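Local coordinates for cellulose-binding protein (PDB 2YHG) that probably acts in carbohydrate metabolism as a polysaccharide-associated protein, its nucleoside hydrolase-like part perhaps cleaving N- or O-glycosidic bonds, at residues I62-T73 / L106-Y117; D121-N132 / N155-K163. All blocks are in the same frame, centred on the assembly; numbering follows the deposited sequence. Where two conformers were deposited one is given.

Both contacts lie in the nucleoside hydrolase-like domain, on the same side of the chain's centre, with their own centres 12 Å apart. Contact 1 (62-73 with 106-117) comes first along the chain and pairs strand 58-64 with strand 110-112, the outermost on its side of the six-stranded parallel sheet. Contact 2 (121-132 with 155-163) follows, setting the loop and the start of helix 129-139 against helix 155-167. Probable hydrogen bonds from Ser128 OG to Gln114 OE1 and from Gly130 N to Met112 O tie the edge strand and its loop to the start of helix 129-139, which packs on helix 155-167. A 1,2-ethanediol molecule bridges Arg115 and Asp121.

Contact 1. Residues I62-T73 / L106-Y117; sequences IITTTGCWKKST and LDSINVMGQRGY. With EDO (1,2-ethanediol), chain J.
Strands 62-64 and 110-112 pair in parallel through four backbone hydrogen bonds. Ile62 N gives to Ile109 O and Thr64 N to Val111 O, while Ile62 O and Thr64 O accept from Val111 N and Gly113 N. Past the strands the two segments stay together through hydroxyls: Thr65 OG1 donates to Gln114 O at 2.8 Å, in the carbonyl plane on a lone pair, whereas Thr66 OG1, also 2.8 Å from its acceptor Gly116 O, comes from above that carbonyl's plane. After the turn at Gly67-Lys70 the chain runs back, and Thr73 N donates to Arg115 O.

Water bridges reinforce the pairing: one links Ile62 O, Thr64 OG1 and Asn110 OD1, a second joins Lys71 O to Tyr117 N. Arg115 N and NE each hold one oxygen of a 1,2-ethanediol, probably from the crystallisation liquor.

Among apolar contacts, Ile63 and Val111 lie side by side, CG1 to CG2 at 3.9 Å. Ile63 CG2 presses on Gly113 CA at a tight 3.4 Å, where the glycine has no side chain to intrude. Met112, folded back at chi2 and chi3 (-63° and -65°), sets SD against Thr64 and meets Thr73 tip to tip, CE to CG2 at 3.7 Å.

The extended Lys71 chain passes over one face of the Tyr117 ring: Lys71 CE makes a CH-pi contact 3.8 Å from the ring centroid, and NZ a cation-pi contact at 4.3 Å. Cys68 CB touches Tyr117 CE1 at 3.6 Å; Cys68 is disulfide-bonded to Cys283, and Tyr117 OH is hydrogen-bonded to Glu287.

Strand 58-64, helices 77-93 and 103-108, then strand 110-112 make a parallel crossover connection at the edge of the Rossmann-like alpha/beta sheet of this nucleoside hydrolase-like domain, whose loop at Gly67 passes near the calcium ligand Asp36.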
loop_
_atom_site.group_PDB
_atom_site.type_symbol
_atom_site.label_atom_id
_atom_site.label_comp_id
_atom_site.label_asym_id
_atom_site.label_seq_id
_atom_site.Cartn_x
_atom_site.Cartn_y
_atom_site.Cartn_z
ATOM N N ILE A 62 -10.046 3.323 -9.890
ATOM C CA ILE A 62 -8.889 3.359 -10.766
ATOM C C ILE A 62 -9.081 4.563 -11.664
ATOM O O ILE A 62 -9.884 4.520 -12.595
ATOM C CB ILE A 62 -8.711 2.066 -11.595
ATOM C CG1 ILE A 62 -8.719 0.810 -10.728
ATOM C CG2 ILE A 62 -7.443 2.187 -12.456
ATOM C CD1 ILE A 62 -8.909 -0.462 -11.515
ATOM N N ILE A 63 -8.404 5.663 -11.338
ATOM C CA ILE A 63 -8.721 6.951 -11.911
ATOM C C ILE A 63 -7.582 7.434 -12.795
ATOM O O ILE A 63 -6.473 7.597 -12.322
ATOM C CB ILE A 63 -8.973 7.983 -10.770
ATOM C CG1 ILE A 63 -10.225 7.598 -9.976
ATOM C CG2 ILE A 63 -9.096 9.396 -11.344
ATOM C CD1 ILE A 63 -10.399 8.343 -8.674
ATOM N N THR A 64 -7.866 7.654 -14.075
ATOM C CA THR A 64 -6.871 8.136 -15.013
ATOM C C THR A 64 -6.828 9.664 -14.974
ATOM O O THR A 64 -7.847 10.335 -15.126
ATOM C CB THR A 64 -7.236 7.657 -16.439
ATOM O OG1 THR A 64 -7.066 6.240 -16.522
ATOM C CG2 THR A 64 -6.339 8.314 -17.493
ATOM N N THR A 65 -5.628 10.215 -14.793
ATOM C CA THR A 65 -5.454 11.649 -14.575
ATOM C C THR A 65 -4.050 12.070 -15.028
ATOM O O THR A 65 -3.440 11.440 -15.903
ATOM C CB THR A 65 -5.791 12.002 -13.111
ATOM O OG1 THR A 65 -5.835 13.412 -12.900
ATOM C CG2 THR A 65 -4.885 11.361 -12.130
ATOM N N THR A 66 -3.578 13.188 -14.490
ATOM C CA THR A 66 -2.401 13.895 -14.953
ATOM C C THR A 66 -1.336 13.939 -13.867
ATOM O O THR A 66 -1.517 13.542 -12.721
ATOM C CB THR A 66 -2.810 15.330 -15.322
ATOM O OG1 THR A 66 -3.338 15.903 -14.130
ATOM C CG2 THR A 66 -3.815 15.366 -16.485
ATOM N N GLY A 67 -0.197 14.492 -14.268
ATOM C CA GLY A 67 0.849 14.936 -13.347
ATOM C C GLY A 67 1.864 15.730 -14.147
ATOM O O GLY A 67 1.648 15.986 -15.330
ATOM N N CYS A 68 2.942 16.179 -13.522
ATOM C CA CYS A 68 3.855 17.042 -14.228
ATOM C C CYS A 68 4.623 16.372 -15.353
ATOM O O CYS A 68 5.179 17.076 -16.193
ATOM C CB CYS A 68 4.721 17.883 -13.314
ATOM S SG CYS A 68 5.808 17.231 -12.155
ATOM N N TRP A 69 4.596 15.039 -15.422
ATOM C CA TRP A 69 5.159 14.302 -16.541
ATOM C C TRP A 69 4.134 13.973 -17.626
ATOM O O TRP A 69 4.516 13.444 -18.672
ATOM C CB TRP A 69 5.813 13.014 -16.060
ATOM C CG TRP A 69 6.934 13.240 -15.090
ATOM C CD1 TRP A 69 6.955 12.854 -13.799
ATOM C CD2 TRP A 69 8.183 13.898 -15.341
ATOM N NE1 TRP A 69 8.131 13.239 -13.212
ATOM C CE2 TRP A 69 8.901 13.887 -14.142
ATOM C CE3 TRP A 69 8.756 14.518 -16.460
ATOM C CZ2 TRP A 69 10.173 14.477 -14.008
ATOM C CZ3 TRP A 69 10.020 15.125 -16.320
ATOM C CH2 TRP A 69 10.702 15.069 -15.120
ATOM N N LYS A 70 2.870 14.320 -17.419
ATOM C CA LYS A 70 1.792 14.044 -18.367
ATOM C C LYS A 70 0.660 15.001 -18.035
ATOM O O LYS A 70 -0.254 14.651 -17.273
ATOM C CB LYS A 70 1.349 12.581 -18.252
ATOM C CG LYS A 70 0.096 12.216 -19.093
ATOM C CD LYS A 70 0.327 11.021 -19.999
ATOM C CE LYS A 70 -0.637 11.040 -21.191
ATOM N NZ LYS A 70 -2.053 11.131 -20.765
ATOM N N LYS A 71 0.716 16.221 -18.571
ATOM C CA LYS A 71 -0.148 17.290 -18.102
ATOM C C LYS A 71 -1.543 17.294 -18.672
ATOM O O LYS A 71 -2.382 18.062 -18.200
ATOM C CB LYS A 71 0.531 18.649 -18.275
ATOM C CG LYS A 71 1.716 18.843 -17.340
ATOM C CD LYS A 71 2.243 20.254 -17.363
ATOM C CE LYS A 71 3.212 20.489 -16.246
ATOM N NZ LYS A 71 3.681 21.905 -16.196
ATOM N N SER A 72 -1.807 16.451 -19.656
ATOM C CA SER A 72 -3.137 16.342 -20.251
ATOM C C SER A 72 -3.459 14.866 -20.464
ATOM O O SER A 72 -2.585 14.095 -20.841
ATOM C CB SER A 72 -3.153 17.089 -21.587
ATOM O OG SER A 72 -4.420 17.019 -22.221
ATOM N N THR A 73 -4.718 14.516 -20.280
ATOM C CA THR A 73 -5.171 13.181 -20.616
ATOM C C THR A 73 -6.650 13.272 -21.072
ATOM O O THR A 73 -7.321 14.255 -20.786
ATOM C CB THR A 73 -4.978 12.240 -19.436
ATOM O OG1 THR A 73 -5.149 10.911 -19.896
ATOM C CG2 THR A 73 -5.870 12.554 -18.264
ATOM N N LEU A 106 -14.697 -3.798 -11.568
ATOM C CA LEU A 106 -13.540 -2.973 -11.907
ATOM C C LEU A 106 -13.844 -2.035 -13.053
ATOM O O LEU A 106 -13.449 -0.875 -13.017
ATOM C CB LEU A 106 -12.328 -3.817 -12.246
ATOM C CG LEU A 106 -11.747 -4.599 -11.082
ATOM C CD1 LEU A 106 -10.504 -5.345 -11.538
ATOM C CD2 LEU A 106 -11.433 -3.746 -9.864
ATOM N N ASP A 107 -14.601 -2.501 -14.039
ATOM C CA ASP A 107 -15.004 -1.628 -15.116
ATOM C C ASP A 107 -15.773 -0.421 -14.560
ATOM O O ASP A 107 -15.620 0.705 -15.050
ATOM C CB ASP A 107 -15.907 -2.364 -16.105
ATOM C CG ASP A 107 -15.204 -3.469 -16.885
ATOM O OD1 ASP A 107 -13.961 -3.480 -16.967
ATOM O OD2 ASP A 107 -15.934 -4.382 -17.368
ATOM N N SER A 108 -16.623 -0.650 -13.552
ATOM C CA SER A 108 -17.454 0.406 -13.010
ATOM C C SER A 108 -16.695 1.505 -12.265
ATOM O O SER A 108 -17.216 2.578 -12.086
ATOM C CB SER A 108 -18.540 -0.178 -12.101
ATOM O OG SER A 108 -18.081 -0.489 -10.812
ATOM N N ILE A 109 -15.481 1.195 -11.825
ATOM C CA ILE A 109 -14.644 2.129 -11.064
ATOM C C ILE A 109 -13.422 2.612 -11.870
ATOM O O ILE A 109 -12.558 3.295 -11.324
ATOM C CB ILE A 109 -14.229 1.554 -9.700
ATOM C CG1 ILE A 109 -13.392 0.286 -9.844
ATOM C CG2 ILE A 109 -15.459 1.316 -8.846
ATOM C CD1 ILE A 109 -12.581 -0.089 -8.605
ATOM N N ASN A 110 -13.433 2.332 -13.172
ATOM C CA ASN A 110 -12.440 2.785 -14.137
ATOM C C ASN A 110 -12.962 4.064 -14.747
ATOM O O ASN A 110 -13.793 4.032 -15.680
ATOM C CB ASN A 110 -12.281 1.673 -15.179
ATOM C CG ASN A 110 -11.502 2.096 -16.399
ATOM O OD1 ASN A 110 -10.831 3.133 -16.404
ATOM N ND2 ASN A 110 -11.606 1.301 -17.464
ATOM N N VAL A 111 -12.474 5.209 -14.267
ATOM C CA VAL A 111 -13.033 6.498 -14.622
ATOM C C VAL A 111 -11.943 7.542 -14.822
ATOM O O VAL A 111 -10.816 7.356 -14.342
ATOM C CB VAL A 111 -14.079 7.002 -13.584
ATOM C CG1 VAL A 111 -15.215 5.974 -13.390
ATOM C CG2 VAL A 111 -13.425 7.345 -12.230
ATOM N N MET A 112 -12.313 8.647 -15.461
ATOM C CA MET A 112 -11.443 9.781 -15.612
ATOM C C MET A 112 -11.454 10.669 -14.387
ATOM O O MET A 112 -12.513 11.003 -13.866
ATOM C CB MET A 112 -11.868 10.604 -16.807
ATOM C CG MET A 112 -11.703 9.913 -18.145
ATOM S SD MET A 112 -10.018 9.495 -18.602
ATOM C CE MET A 112 -9.277 11.103 -18.763
ATOM N N GLY A 113 -10.285 11.142 -14.005
ATOM C CA GLY A 113 -10.094 12.207 -13.041
ATOM C C GLY A 113 -9.848 13.526 -13.728
ATOM O O GLY A 113 -10.350 13.786 -14.823
ATOM N N GLN A 114 -9.045 14.383 -13.102
ATOM C CA GLN A 114 -8.780 15.693 -13.722
ATOM C C GLN A 114 -8.010 15.466 -15.023
ATOM O O GLN A 114 -7.057 14.661 -15.073
ATOM C CB GLN A 114 -7.968 16.606 -12.821
ATOM C CG GLN A 114 -8.518 16.781 -11.405
ATOM C CD GLN A 114 -10.011 17.036 -11.375
ATOM O OE1 GLN A 114 -10.794 16.154 -11.038
ATOM N NE2 GLN A 114 -10.421 18.228 -11.733
ATOM N N ARG A 115 -8.381 16.228 -16.060
ATOM C CA ARG A 115 -7.780 16.094 -17.389
ATOM C C ARG A 115 -6.649 17.074 -17.624
ATOM O O ARG A 115 -5.960 16.956 -18.634
ATOM C CB ARG A 115 -8.830 16.224 -18.468
ATOM C CG ARG A 115 -9.848 15.124 -18.430
ATOM C CD ARG A 115 -10.894 15.280 -19.525
ATOM N NE ARG A 115 -11.700 16.481 -19.343
ATOM C CZ ARG A 115 -12.347 17.104 -20.319
ATOM N NH1 ARG A 115 -12.235 16.663 -21.549
ATOM N NH2 ARG A 115 -13.192 18.085 -20.037
ATOM N N GLY A 116 -6.483 18.043 -16.732
ATOM C CA GLY A 116 -5.414 19.022 -16.791
ATOM C C GLY A 116 -4.566 18.986 -15.553
ATOM O O GLY A 116 -4.809 18.203 -14.624
ATOM N N TYR A 117 -3.552 19.855 -15.518
ATOM C CA TYR A 117 -2.478 19.758 -14.546
ATOM C C TYR A 117 -2.696 20.562 -13.261
ATOM O O TYR A 117 -3.012 21.749 -13.288
ATOM C CB TYR A 117 -1.169 20.226 -15.198
ATOM C CG TYR A 117 -0.046 20.345 -14.198
ATOM C CD1 TYR A 117 0.528 19.211 -13.637
ATOM C CD2 TYR A 117 0.395 21.572 -13.751
ATOM C CE1 TYR A 117 1.497 19.306 -12.633
ATOM C CE2 TYR A 117 1.367 21.693 -12.764
ATOM C CZ TYR A 117 1.877 20.548 -12.178
ATOM O OH TYR A 117 2.784 20.604 -11.132
HETATM C C1 EDO J . -11.729 18.269 -15.249
HETATM O O1 EDO J . -10.587 18.134 -16.076
HETATM C C2 EDO J . -12.617 17.067 -15.397
HETATM O O2 EDO J . -13.001 16.936 -16.764
HETATM O O HOH W 1 -8.935 4.767 -15.243
HETATM O O HOH W 2 -2.799 20.804 -18.200
HETATM O O HOH W 3 -5.936 18.831 -20.607
#

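Contact 2. Residues D121-N132 / N155-K163; sequences DVGSGKDSAGSN and NTIAQAVWK. With EDO (1,2-ethanediol), chain J.
Gln159 reaches from helix 155-167 into the loop 121-127, its CG anti to the backbone N (chi1 176°) and the chain then bent at chi2, which presents the amide to two loop residues. Gln159 OE1 accepts from Gly123 N at 2.8 Å, in the amide's carbonyl plane on a lone pair. Gln159 NE2 also donates to Gly123 O. A second bond runs from Gln159 NE2 to Asp127 OD1, 3.0 Å long, on the anti side of the carboxylate, whose plane stands 66° from the amide. Three bonds thus fix the amide's rotation.

Gly123 CA lies over one face of Trp162, 3.6 Å from the centroid of the six-membered ring, while Val122 runs past the Trp162 side chain in the opposite direction, its CG1 3.9 Å from Trp162 CB. In this alpha/beta domain the loop leads into helix 129-139, which Ser128 and Ser131 open with a capping box: Ser131 N donates to Ser128 OG, which is also hydrogen-bonded to Gln114 OE1, and Ser128 N to Ser131 OG. Thr156 CG2 packs against this first turn, 3.4 Å from Ser131 N.

Fully extended Lys163 crosses Asp127 at about a right angle. In the conformer given, Lys163 NZ forms a salt bridge with Asp127 OD2 at 3.0 Å, arriving from above the carboxylate plane, and also donates to Asn132 OD1.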
loop_
_atom_site.group_PDB
_atom_site.type_symbol
_atom_site.label_atom_id
_atom_site.label_comp_id
_atom_site.label_asym_id
_atom_site.label_seq_id
_atom_site.Cartn_x
_atom_site.Cartn_y
_atom_site.Cartn_z
ATOM N N ASP A 121 -6.259 22.795 -12.686
ATOM C CA ASP A 121 -7.468 22.091 -13.022
ATOM C C ASP A 121 -8.302 21.746 -11.813
ATOM O O ASP A 121 -9.011 20.723 -11.813
ATOM C CB ASP A 121 -7.190 20.889 -13.915
ATOM C CG ASP A 121 -8.399 20.451 -14.672
ATOM O OD1 ASP A 121 -9.228 21.308 -15.042
ATOM O OD2 ASP A 121 -8.497 19.239 -14.949
ATOM N N VAL A 122 -8.249 22.603 -10.803
ATOM C CA VAL A 122 -9.063 22.472 -9.603
ATOM C C VAL A 122 -9.912 23.736 -9.474
ATOM O O VAL A 122 -9.395 24.862 -9.659
ATOM C CB VAL A 122 -8.200 22.236 -8.350
ATOM C CG1 VAL A 122 -9.009 22.321 -7.100
ATOM C CG2 VAL A 122 -7.499 20.904 -8.478
ATOM N N GLY A 123 -11.180 23.560 -9.090
ATOM C CA GLY A 123 -12.041 24.674 -8.804
ATOM C C GLY A 123 -13.391 24.573 -9.465
ATOM O O GLY A 123 -13.896 23.469 -9.782
ATOM N N SER A 124 -14.021 25.735 -9.630
ATOM C CA SER A 124 -15.384 25.826 -10.065
ATOM C C SER A 124 -15.542 25.176 -11.432
ATOM O O SER A 124 -14.823 25.494 -12.371
ATOM C CB SER A 124 -15.788 27.293 -10.091
ATOM O OG SER A 124 -17.151 27.424 -10.375
ATOM N N GLY A 125 -16.548 24.307 -11.549
ATOM C CA GLY A 125 -16.843 23.664 -12.809
ATOM C C GLY A 125 -15.906 22.558 -13.228
ATOM O O GLY A 125 -16.036 22.032 -14.340
ATOM N N LYS A 126 -14.976 22.160 -12.343
ATOM C CA LYS A 126 -13.922 21.217 -12.708
ATOM C C LYS A 126 -14.090 19.850 -12.062
ATOM O O LYS A 126 -13.157 19.060 -12.018
ATOM C CB LYS A 126 -12.550 21.837 -12.434
ATOM C CG LYS A 126 -12.384 23.128 -13.204
ATOM C CD LYS A 126 -10.997 23.709 -13.131
ATOM C CE LYS A 126 -10.864 24.903 -14.064
ATOM N NZ LYS A 126 -9.564 25.589 -13.947
ATOM N N ASP A 127 -15.296 19.506 -11.636
ATOM C CA ASP A 127 -15.478 18.152 -11.118
ATOM C C ASP A 127 -15.208 17.110 -12.205
ATOM O O ASP A 127 -15.525 17.338 -13.399
ATOM C CB ASP A 127 -16.910 17.928 -10.651
ATOM C CG ASP A 127 -17.279 18.679 -9.406
ATOM O OD1 ASP A 127 -16.417 19.074 -8.591
ATOM O OD2 ASP A 127 -18.532 18.762 -9.168
ATOM N N SER A 128 -14.710 15.956 -11.795
ATOM C CA SER A 128 -14.580 14.818 -12.656
ATOM C C SER A 128 -15.320 13.627 -12.090
ATOM O O SER A 128 -15.682 13.586 -10.902
ATOM C CB SER A 128 -13.102 14.468 -12.873
ATOM O OG SER A 128 -12.470 14.141 -11.644
ATOM N N ALA A 129 -15.479 12.592 -12.914
ATOM C CA ALA A 129 -15.980 11.324 -12.398
ATOM C C ALA A 129 -15.120 10.856 -11.234
ATOM O O ALA A 129 -15.625 10.384 -10.220
ATOM C CB ALA A 129 -16.068 10.289 -13.492
ATOM N N GLY A 130 -13.809 10.996 -11.371
ATOM C CA GLY A 130 -12.910 10.543 -10.328
ATOM C C GLY A 130 -12.987 11.344 -9.046
ATOM O O GLY A 130 -12.957 10.784 -7.955
ATOM N N SER A 131 -13.105 12.671 -9.142
ATOM C CA SER A 131 -13.190 13.464 -7.941
ATOM C C SER A 131 -14.486 13.154 -7.211
ATOM O O SER A 131 -14.505 13.021 -6.001
ATOM C CB SER A 131 -12.994 14.963 -8.226
ATOM O OG SER A 131 -14.014 15.521 -9.020
ATOM N N ASN A 132 -15.570 13.043 -7.963
ATOM C CA ASN A 132 -16.836 12.688 -7.332
ATOM C C ASN A 132 -16.779 11.285 -6.740
ATOM O O ASN A 132 -17.409 11.055 -5.691
ATOM C CB ASN A 132 -17.988 12.783 -8.339
ATOM C CG ASN A 132 -18.385 14.197 -8.658
ATOM O OD1 ASN A 132 -18.068 15.134 -7.916
ATOM N ND2 ASN A 132 -19.090 14.368 -9.769
ATOM N N ASN A 155 -4.174 16.063 -8.032
ATOM C CA ASN A 155 -5.232 17.020 -8.195
ATOM C C ASN A 155 -6.644 16.464 -8.248
ATOM O O ASN A 155 -7.586 17.239 -8.042
ATOM C CB ASN A 155 -4.975 18.017 -9.313
ATOM C CG ASN A 155 -5.153 17.462 -10.715
ATOM O OD1 ASN A 155 -5.250 16.256 -10.946
ATOM N ND2 ASN A 155 -5.225 18.364 -11.673
ATOM N N THR A 156 -6.853 15.183 -8.521
ATOM C CA THR A 156 -8.214 14.634 -8.450
ATOM C C THR A 156 -8.674 14.553 -7.009
ATOM O O THR A 156 -9.850 14.776 -6.688
ATOM C CB THR A 156 -8.313 13.280 -9.157
ATOM O OG1 THR A 156 -7.805 13.371 -10.501
ATOM C CG2 THR A 156 -9.737 12.813 -9.230
ATOM N N ILE A 157 -7.752 14.253 -6.104
ATOM C CA ILE A 157 -8.013 14.284 -4.670
ATOM C C ILE A 157 -8.266 15.745 -4.252
ATOM O O ILE A 157 -9.206 16.030 -3.481
ATOM C CB ILE A 157 -6.863 13.676 -3.868
ATOM C CG1 ILE A 157 -6.488 12.281 -4.366
ATOM C CG2 ILE A 157 -7.254 13.629 -2.385
ATOM C CD1 ILE A 157 -5.194 11.721 -3.792
ATOM N N ALA A 158 -7.435 16.665 -4.736
ATOM C CA ALA A 158 -7.614 18.084 -4.390
ATOM C C ALA A 158 -8.981 18.594 -4.887
ATOM O O ALA A 158 -9.616 19.355 -4.160
ATOM C CB ALA A 158 -6.487 18.917 -4.937
ATOM N N GLN A 159 -9.426 18.183 -6.063
ATOM C CA GLN A 159 -10.732 18.650 -6.543
ATOM C C GLN A 159 -11.843 18.136 -5.603
ATOM O O GLN A 159 -12.785 18.870 -5.287
ATOM C CB GLN A 159 -11.000 18.192 -7.965
ATOM C CG GLN A 159 -12.377 18.565 -8.482
ATOM C CD GLN A 159 -12.569 20.062 -8.638
ATOM O OE1 GLN A 159 -11.611 20.817 -8.682
ATOM N NE2 GLN A 159 -13.839 20.523 -8.715
ATOM N N ALA A 160 -11.741 16.887 -5.165
ATOM C CA ALA A 160 -12.724 16.315 -4.230
ATOM C C ALA A 160 -12.767 17.152 -2.949
ATOM O O ALA A 160 -13.836 17.551 -2.477
ATOM C CB ALA A 160 -12.350 14.884 -3.918
ATOM N N VAL A 161 -11.606 17.371 -2.344
ATOM C CA VAL A 161 -11.547 18.129 -1.087
ATOM C C VAL A 161 -12.004 19.578 -1.299
ATOM O O VAL A 161 -12.749 20.119 -0.479
ATOM C CB VAL A 161 -10.111 18.051 -0.485
ATOM C CG1 VAL A 161 -9.972 19.020 0.684
ATOM C CG2 VAL A 161 -9.760 16.645 -0.093
ATOM N N TRP A 162 -11.588 20.200 -2.399
ATOM C CA TRP A 162 -11.994 21.552 -2.708
ATOM C C TRP A 162 -13.515 21.648 -2.786
ATOM O O TRP A 162 -14.122 22.589 -2.245
ATOM C CB TRP A 162 -11.344 22.044 -4.011
ATOM C CG TRP A 162 -11.699 23.438 -4.327
ATOM C CD1 TRP A 162 -11.062 24.565 -3.881
ATOM C CD2 TRP A 162 -12.815 23.886 -5.078
ATOM N NE1 TRP A 162 -11.724 25.675 -4.297
ATOM C CE2 TRP A 162 -12.804 25.296 -5.044
ATOM C CE3 TRP A 162 -13.828 23.241 -5.765
ATOM C CZ2 TRP A 162 -13.786 26.072 -5.644
ATOM C CZ3 TRP A 162 -14.813 24.021 -6.350
ATOM C CH2 TRP A 162 -14.802 25.408 -6.249
ATOM N N LYS A 163 -14.134 20.695 -3.456
ATOM C CA LYS A 163 -15.581 20.736 -3.601
ATOM C C LYS A 163 -16.259 20.595 -2.229
ATOM O O LYS A 163 -17.220 21.309 -1.936
ATOM C CB LYS A 163 -16.069 19.641 -4.553
ATOM C CG LYS A 163 -17.615 19.549 -4.620
ATOM C CD LYS A 163 -18.039 18.521 -5.630
ATOM C CE LYS A 163 -19.526 18.457 -5.782
ATOM N NZ LYS A 163 -19.867 17.463 -6.848
HETATM C C1 EDO J . -11.729 18.269 -15.249
HETATM O O1 EDO J . -10.587 18.134 -16.076
HETATM C C2 EDO J . -12.617 17.067 -15.397
HETATM O O2 EDO J . -13.001 16.936 -16.764
#